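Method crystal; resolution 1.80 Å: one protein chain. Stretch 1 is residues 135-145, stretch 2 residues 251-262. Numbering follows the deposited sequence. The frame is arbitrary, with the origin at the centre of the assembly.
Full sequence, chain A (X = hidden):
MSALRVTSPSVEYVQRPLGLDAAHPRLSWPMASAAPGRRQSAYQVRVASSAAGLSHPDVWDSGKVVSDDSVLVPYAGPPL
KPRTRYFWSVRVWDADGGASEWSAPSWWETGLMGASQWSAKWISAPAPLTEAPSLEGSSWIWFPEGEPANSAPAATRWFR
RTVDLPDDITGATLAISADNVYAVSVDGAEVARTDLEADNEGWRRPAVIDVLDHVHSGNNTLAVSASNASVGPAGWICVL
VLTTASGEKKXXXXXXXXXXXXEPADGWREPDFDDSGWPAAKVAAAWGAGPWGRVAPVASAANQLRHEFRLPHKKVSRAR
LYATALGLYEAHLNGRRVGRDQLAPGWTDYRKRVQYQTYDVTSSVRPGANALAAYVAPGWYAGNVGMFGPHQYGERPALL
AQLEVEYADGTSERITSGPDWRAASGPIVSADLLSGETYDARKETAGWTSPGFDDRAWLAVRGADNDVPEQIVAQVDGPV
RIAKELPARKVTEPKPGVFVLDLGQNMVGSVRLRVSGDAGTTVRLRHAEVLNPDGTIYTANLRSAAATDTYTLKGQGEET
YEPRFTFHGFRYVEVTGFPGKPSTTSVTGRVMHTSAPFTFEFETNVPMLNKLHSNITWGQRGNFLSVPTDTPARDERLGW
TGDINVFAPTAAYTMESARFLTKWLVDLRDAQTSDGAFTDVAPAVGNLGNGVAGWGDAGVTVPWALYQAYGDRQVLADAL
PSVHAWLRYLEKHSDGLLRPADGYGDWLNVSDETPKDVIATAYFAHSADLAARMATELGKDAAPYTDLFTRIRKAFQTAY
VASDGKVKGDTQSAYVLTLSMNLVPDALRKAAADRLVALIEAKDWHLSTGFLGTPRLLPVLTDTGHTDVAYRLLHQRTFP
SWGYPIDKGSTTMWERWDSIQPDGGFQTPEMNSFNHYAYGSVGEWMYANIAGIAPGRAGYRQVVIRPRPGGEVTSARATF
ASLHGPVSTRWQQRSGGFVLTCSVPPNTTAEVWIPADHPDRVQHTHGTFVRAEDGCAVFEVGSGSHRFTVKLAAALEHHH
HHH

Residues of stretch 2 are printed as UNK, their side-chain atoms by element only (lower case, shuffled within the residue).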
# COMPACT_ATOMS: atom_id res chain seq x y z
N LEU A 135 -30.46 -8.55 -13.85
CA LEU A 135 -31.20 -8.31 -15.08
C LEU A 135 -31.80 -9.58 -15.68
O LEU A 135 -32.45 -9.54 -16.72
CB LEU A 135 -30.28 -7.62 -16.09
CG LEU A 135 -29.81 -6.23 -15.64
CD1 LEU A 135 -28.77 -5.77 -16.64
CD2 LEU A 135 -31.00 -5.26 -15.58
N GLU A 136 -31.58 -10.71 -15.00
CA GLU A 136 -32.05 -12.02 -15.45
C GLU A 136 -33.58 -12.04 -15.52
O GLU A 136 -34.27 -11.53 -14.64
CB GLU A 136 -31.55 -13.12 -14.50
CG GLU A 136 -30.04 -13.09 -14.34
CD GLU A 136 -29.45 -14.35 -13.74
OE1 GLU A 136 -30.03 -15.45 -13.90
OE2 GLU A 136 -28.37 -14.24 -13.12
N GLY A 137 -34.10 -12.61 -16.59
CA GLY A 137 -35.54 -12.57 -16.82
C GLY A 137 -35.97 -11.37 -17.64
O GLY A 137 -37.11 -11.34 -18.10
N SER A 138 -35.09 -10.39 -17.85
CA SER A 138 -35.43 -9.21 -18.62
C SER A 138 -34.95 -9.33 -20.06
O SER A 138 -34.27 -10.31 -20.44
CB SER A 138 -34.86 -7.95 -17.98
OG SER A 138 -35.53 -6.84 -18.52
N SER A 139 -35.33 -8.36 -20.87
CA SER A 139 -34.95 -8.33 -22.28
C SER A 139 -34.36 -7.00 -22.65
O SER A 139 -34.80 -5.95 -22.12
CB SER A 139 -36.18 -8.56 -23.13
OG SER A 139 -36.69 -9.85 -22.87
N TRP A 140 -33.37 -7.01 -23.54
CA TRP A 140 -32.89 -5.79 -24.17
C TRP A 140 -33.92 -5.37 -25.20
O TRP A 140 -34.32 -6.19 -26.02
CB TRP A 140 -31.57 -6.00 -24.90
CG TRP A 140 -30.43 -6.35 -24.00
CD1 TRP A 140 -30.07 -7.59 -23.60
CD2 TRP A 140 -29.47 -5.45 -23.46
NE1 TRP A 140 -28.96 -7.52 -22.78
CE2 TRP A 140 -28.56 -6.22 -22.69
CE3 TRP A 140 -29.28 -4.06 -23.54
CZ2 TRP A 140 -27.47 -5.65 -22.01
CZ3 TRP A 140 -28.22 -3.49 -22.85
CH2 TRP A 140 -27.32 -4.29 -22.10
N ILE A 141 -34.38 -4.12 -25.12
CA ILE A 141 -35.39 -3.65 -26.05
C ILE A 141 -34.94 -2.41 -26.82
O ILE A 141 -34.02 -1.69 -26.39
CB ILE A 141 -36.78 -3.39 -25.38
CG1 ILE A 141 -36.71 -2.31 -24.30
CG2 ILE A 141 -37.30 -4.67 -24.79
CD1 ILE A 141 -38.09 -1.80 -23.91
N TRP A 142 -35.58 -2.19 -27.97
CA TRP A 142 -35.36 -0.98 -28.76
C TRP A 142 -36.62 -0.66 -29.51
O TRP A 142 -37.62 -1.37 -29.38
CB TRP A 142 -34.17 -1.20 -29.73
CG TRP A 142 -33.61 0.03 -30.28
CD1 TRP A 142 -33.63 0.43 -31.60
CD2 TRP A 142 -32.89 1.05 -29.56
NE1 TRP A 142 -32.98 1.63 -31.73
CE2 TRP A 142 -32.52 2.04 -30.51
CE3 TRP A 142 -32.54 1.23 -28.22
CZ2 TRP A 142 -31.82 3.22 -30.15
CZ3 TRP A 142 -31.83 2.40 -27.86
CH2 TRP A 142 -31.48 3.37 -28.84
N PHE A 143 -36.60 0.41 -30.28
CA PHE A 143 -37.66 0.68 -31.24
C PHE A 143 -37.68 -0.43 -32.32
O PHE A 143 -36.60 -0.96 -32.68
CB PHE A 143 -37.48 2.07 -31.85
CG PHE A 143 -38.58 2.43 -32.82
CD1 PHE A 143 -39.79 2.95 -32.35
CD2 PHE A 143 -38.46 2.13 -34.18
CE1 PHE A 143 -40.81 3.24 -33.24
CE2 PHE A 143 -39.50 2.40 -35.06
CZ PHE A 143 -40.67 2.96 -34.59
N PRO A 144 -38.88 -0.81 -32.82
CA PRO A 144 -38.94 -1.87 -33.83
C PRO A 144 -38.45 -1.38 -35.18
O PRO A 144 -39.26 -1.04 -36.06
CB PRO A 144 -40.44 -2.23 -33.88
CG PRO A 144 -41.14 -0.98 -33.40
CD PRO A 144 -40.23 -0.48 -32.30
N GLU A 145 -37.14 -1.30 -35.32
CA GLU A 145 -36.49 -0.98 -36.60
C GLU A 145 -35.38 -2.03 -36.83
O GLU A 145 -34.48 -2.18 -36.01
CB GLU A 145 -35.92 0.44 -36.60
CG GLU A 145 -35.07 0.79 -35.39
CD GLU A 145 -34.76 2.28 -35.24
OE1 GLU A 145 -35.04 3.07 -36.16
OE2 GLU A 145 -34.20 2.66 -34.19
N UNK A 251 -40.96 -6.08 -12.73
CA UNK A 251 -41.43 -5.53 -14.00
C UNK A 251 -40.20 -5.47 -14.91
O UNK A 251 -39.17 -4.94 -14.50
c UNK A 251 -44.26 -4.98 -12.96
c UNK A 251 -42.41 -3.47 -15.17
c UNK A 251 -41.99 -4.08 -13.83
c UNK A 251 -43.13 -4.00 -12.79
N UNK A 252 -40.32 -6.00 -16.12
CA UNK A 252 -39.17 -6.03 -17.04
C UNK A 252 -39.30 -5.07 -18.19
O UNK A 252 -40.40 -4.63 -18.51
c UNK A 252 -39.07 -7.44 -17.64
c UNK A 252 -39.76 -10.46 -15.44
c UNK A 252 -39.92 -9.44 -16.38
c UNK A 252 -38.58 -10.54 -14.71
c UNK A 252 -37.56 -9.64 -14.94
c UNK A 252 -38.91 -8.52 -16.61
c UNK A 252 -37.73 -8.62 -15.87
N UNK A 253 -38.16 -4.76 -18.84
CA UNK A 253 -38.18 -4.19 -20.18
C UNK A 253 -38.55 -5.35 -21.14
O UNK A 253 -37.97 -6.45 -21.09
o UNK A 253 -35.77 -4.50 -20.20
c UNK A 253 -36.82 -3.59 -20.54
N UNK A 254 -39.55 -5.11 -21.98
CA UNK A 254 -40.11 -6.17 -22.84
C UNK A 254 -41.12 -5.54 -23.81
O UNK A 254 -41.21 -4.31 -23.86
c UNK A 254 -40.69 -7.36 -22.02
o UNK A 254 -42.57 -5.97 -21.40
c UNK A 254 -41.87 -6.96 -21.12
o UNK A 254 -42.08 -7.65 -20.11
N UNK A 255 -41.83 -6.36 -24.60
CA UNK A 255 -42.74 -5.83 -25.64
C UNK A 255 -44.04 -5.21 -25.09
O UNK A 255 -44.87 -4.68 -25.86
c UNK A 255 -43.06 -6.92 -26.68
N UNK A 256 -44.24 -5.27 -23.78
CA UNK A 256 -45.33 -4.52 -23.15
C UNK A 256 -45.09 -3.00 -23.09
O UNK A 256 -46.01 -2.23 -22.75
o UNK A 256 -46.07 -6.41 -21.87
c UNK A 256 -45.59 -5.08 -21.75
N UNK A 257 -43.86 -2.57 -23.40
CA UNK A 257 -43.52 -1.15 -23.46
C UNK A 257 -43.88 -0.63 -24.82
O UNK A 257 -43.77 -1.36 -25.81
c UNK A 257 -41.53 -2.32 -21.12
n UNK A 257 -41.00 -2.10 -19.87
c UNK A 257 -40.69 -0.78 -19.74
c UNK A 257 -39.93 1.28 -18.80
c UNK A 257 -40.15 -0.07 -18.64
c UNK A 257 -41.55 -1.13 -21.83
c UNK A 257 -40.23 1.94 -20.00
c UNK A 257 -42.02 -0.91 -23.24
c UNK A 257 -41.01 -0.14 -20.96
c UNK A 257 -40.78 1.24 -21.09
N UNK A 258 -44.28 0.64 -24.87
CA UNK A 258 -44.52 1.33 -26.15
C UNK A 258 -43.27 2.09 -26.50
O UNK A 258 -42.56 2.57 -25.61
c UNK A 258 -48.94 0.67 -27.25
c UNK A 258 -47.06 1.65 -25.86
c UNK A 258 -45.70 2.30 -26.03
n UNK A 258 -49.57 1.82 -27.96
c UNK A 258 -47.43 0.82 -27.08
N UNK A 259 -42.99 2.23 -27.80
CA UNK A 259 -41.84 2.99 -28.26
C UNK A 259 -42.16 3.93 -29.42
O UNK A 259 -43.10 3.67 -30.17
o UNK A 259 -39.56 2.85 -29.04
c UNK A 259 -40.70 2.04 -28.66
N UNK A 260 -41.39 5.00 -29.56
CA UNK A 260 -41.52 5.85 -30.76
C UNK A 260 -40.17 6.30 -31.28
O UNK A 260 -39.23 6.40 -30.50
o UNK A 260 -42.73 7.66 -31.80
c UNK A 260 -41.78 8.11 -29.60
c UNK A 260 -42.43 7.07 -30.54
N UNK A 261 -40.11 6.55 -32.59
CA UNK A 261 -38.90 7.07 -33.24
C UNK A 261 -38.95 8.54 -33.68
O UNK A 261 -38.05 8.99 -34.40
c UNK A 261 -39.61 6.14 -35.55
o UNK A 261 -40.76 6.59 -35.33
c UNK A 261 -38.52 6.18 -34.45
o UNK A 261 -39.33 5.61 -36.66
N UNK A 262 -39.98 9.28 -33.28
CA UNK A 262 -40.04 10.73 -33.54
C UNK A 262 -40.13 11.40 -32.19
O UNK A 262 -40.97 10.99 -31.37
c UNK A 262 -42.24 9.36 -36.04
c UNK A 262 -41.40 10.36 -35.65
c UNK A 262 -41.29 11.11 -34.37
c UNK A 262 -40.89 9.78 -37.72
n UNK A 262 -40.57 10.60 -36.73
n UNK A 262 -41.90 9.02 -37.33

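Position 251 carries four carbons, forked at the first, one arm two carbons long, and touches nothing on stretch 1. That is Ile 251, an apolar residue suited to its buried strand.

Position 252 has one carbon leading into a six-carbon ring. One ring face receives the carbonyl of Gly 137, with a ring carbon 3.6 Å from Gly 137 O and equally far from Ser 138 CB; this is Phe 252. A flat ring fits against this turn, where Gly 137 leaves room: an ideal CB there would sit 3.2 Å from Phe 252 CZ.

At 253 a single carbon bears one oxygen, which donates a hydrogen bond of 2.6 Å to Ser 139 O and lies 2.9 Å from Ser 138 OG, giving Ser 253. Its short side chain lets the hydroxyl reach the carbonyl of Ser 139, while Ser 253 CB packs 4.0 Å from Ile 141 CG1.

Position 254 has two carbons, the second carrying two oxygens; its CB points away from stretch 1. This is Asp 254, whose OD1 accepts a hydrogen bond of 3.0 Å from the backbone N of position 256, bracing the type I turn that begins here.

Position 255, one carbon, is Ala 255, undemanding in an exposed turn; position 256, one carbon and one oxygen, is Ser 256, small and polar, as suits exposure. Neither touches stretch 1.

Position 257 holds one carbon, then fused five- and six-membered rings of eight carbons and one nitrogen. Ile 141 CD1 lies over one ring face and 4.1 Å from the CB of this residue, Trp 257. Trp 257 NE1 donates to Phe 252 O at 2.9 Å, so the indole combines an apolar surface with a tie across its own loop.

Four carbons in a row ending in nitrogen, without contact, identify Lys 258; its CA-to-CB bond points away, and its amine is hydrogen-bonded elsewhere in the structure. Position 259 has one carbon and one oxygen, the oxygen 3.3 Å from Phe 143 CD1 at the ring edge: Ser 259, small enough to sit there. At 260, one carbon carries an oxygen and a carbon, directed away: Thr 260, its beta-branching suited to a strand. Position 261 has two carbons, the second carrying two oxygens; its CB sits 3.8 Å above the Phe 143 ring centroid in a CH-pi contact. This is Asp 261, whose short side chain lies over the ring face. Position 262, one carbon, then a five-membered ring of three carbons and two nitrogens, is His 262, polar, exposed and without contact.

The contact thus joins a polar clasp, where Ser 139 N also donates to Ser 253 O at 3.3 Å, to aromatic packing around Phe 252 and Phe 143, with Ile 141 bridging to Trp 257.

Stretch 2 251-262: IFSDASWKSTDH
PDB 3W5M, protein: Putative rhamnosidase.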